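Local coordinates for probable tagatose 6-phosphate kinase (Sinorhizobium meliloti, PDB 3TXV), which probably acts as a tagatose-6-phosphate kinase in carbohydrate metabolism and belongs to the GatZ/KbaZ-like family, at residues 108-111 against 112-115. Sequence-based numbering, arbitrary orientation.
Sequences EAMA and KAEA
Met110, a selenomethionine, and Ala113 meet one turn apart on helix 106-121, with SE of Met110 4.1 Å from Ala113 CB. The bends at chi2 (-60°) and chi3 of Met110 carry SE toward that methyl. Glu114 continues this face. Its CG lies anti to its own carbonyl carbon (chi1 -78°), and the chain runs extended from there. The start of the chain passes beside the Met110 carbonyl, with Glu114 CG 3.3 Å from Met110 O. Glu114 OE1 is 3.5 Å from Met110 O, but both are acceptors and no bond forms. OE1 instead makes a salt bridge with Arg154 of helix 145-161, whose Leu155 touches Met110, Ala113 and Glu114. Replacing Glu114 with an alanine would probably leave Arg154 without this carboxylate and open a gap beside Leu155. Lys112 starts beside the Glu108 carbonyl, its CG 3.2 Å from Glu108 O, then bends away toward a weak, long ion pair with Asp60. Backbone i to i+4 hydrogen bonds join the two segments, such as Ala113 N to Ala109 O at 3.1 Å. In this beta-alpha-beta unit of the eight-stranded parallel barrel, one helix face thus packs on helix 145-161 through apolar contacts and a salt bridge, while Glu108 and Lys112 do not pair with each other.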
loop_
_atom_site.group_PDB
_atom_site.type_symbol
_atom_site.label_atom_id
_atom_site.label_comp_id
_atom_site.label_asym_id
_atom_site.label_seq_id
_atom_site.Cartn_x
_atom_site.Cartn_y
_atom_site.Cartn_z
ATOM N N GLU A 108 -3.307 9.937 25.998
ATOM C CA GLU A 108 -2.692 8.614 26.006
ATOM C C GLU A 108 -2.512 8.150 24.564
ATOM O O GLU A 108 -1.469 7.595 24.199
ATOM C CB GLU A 108 -3.568 7.628 26.789
ATOM C CG GLU A 108 -3.020 6.207 26.871
ATOM C CD GLU A 108 -4.014 5.202 27.487
ATOM O OE1 GLU A 108 -5.145 5.626 27.864
ATOM O OE2 GLU A 108 -3.649 3.995 27.586
ATOM N N ALA A 109 -3.532 8.395 23.739
ATOM C CA ALA A 109 -3.480 8.063 22.322
ATOM C C ALA A 109 -2.277 8.743 21.665
ATOM O O ALA A 109 -1.482 8.087 20.994
ATOM C CB ALA A 109 -4.787 8.453 21.632
HETATM N N MSE A 110 -2.140 10.049 21.891
HETATM C CA MSE A 110 -0.992 10.799 21.400
HETATM C C MSE A 110 0.327 10.367 22.028
HETATM O O MSE A 110 1.357 10.540 21.402
HETATM C CB MSE A 110 -1.180 12.302 21.585
HETATM C CG MSE A 110 -2.035 12.950 20.546
HETATM SE SE MSE A 110 -1.361 12.783 18.722
HETATM C CE MSE A 110 0.041 14.136 18.791
ATOM N N ALA A 111 0.306 9.817 23.243
ATOM C CA ALA A 111 1.549 9.337 23.898
ATOM C C ALA A 111 2.188 8.240 23.084
ATOM O O ALA A 111 3.409 8.190 22.930
ATOM C CB ALA A 111 1.305 8.849 25.317
ATOM N N LYS A 112 1.330 7.370 22.561
ATOM C CA LYS A 112 1.744 6.186 21.819
ATOM C C LYS A 112 2.070 6.582 20.394
ATOM O O LYS A 112 2.968 6.029 19.780
ATOM C CB LYS A 112 0.642 5.124 21.848
ATOM C CG LYS A 112 0.004 4.906 23.213
ATOM C CD LYS A 112 -0.048 3.417 23.610
ATOM C CE LYS A 112 1.351 2.791 23.670
ATOM N NZ LYS A 112 1.366 1.531 24.422
ATOM N N ALA A 113 1.353 7.554 19.865
ATOM C CA ALA A 113 1.742 8.120 18.600
ATOM C C ALA A 113 3.212 8.532 18.741
ATOM O O ALA A 113 4.009 8.324 17.835
ATOM C CB ALA A 113 0.865 9.315 18.259
ATOM N N GLU A 114 3.571 9.048 19.914
ATOM C CA GLU A 114 4.902 9.582 20.158
ATOM C C GLU A 114 5.981 8.526 20.251
ATOM O O GLU A 114 7.013 8.671 19.611
ATOM C CB GLU A 114 4.896 10.489 21.386
ATOM C CG GLU A 114 4.333 11.861 21.082
ATOM C CD GLU A 114 4.144 12.719 22.318
ATOM O OE1 GLU A 114 3.073 13.380 22.428
ATOM O OE2 GLU A 114 5.068 12.750 23.171
ATOM N N ALA A 115 5.737 7.463 21.012
ATOM C CA ALA A 115 6.685 6.336 21.093
ATOM C C ALA A 115 6.881 5.693 19.724
ATOM O O ALA A 115 7.973 5.202 19.392
ATOM C CB ALA A 115 6.236 5.291 22.115
#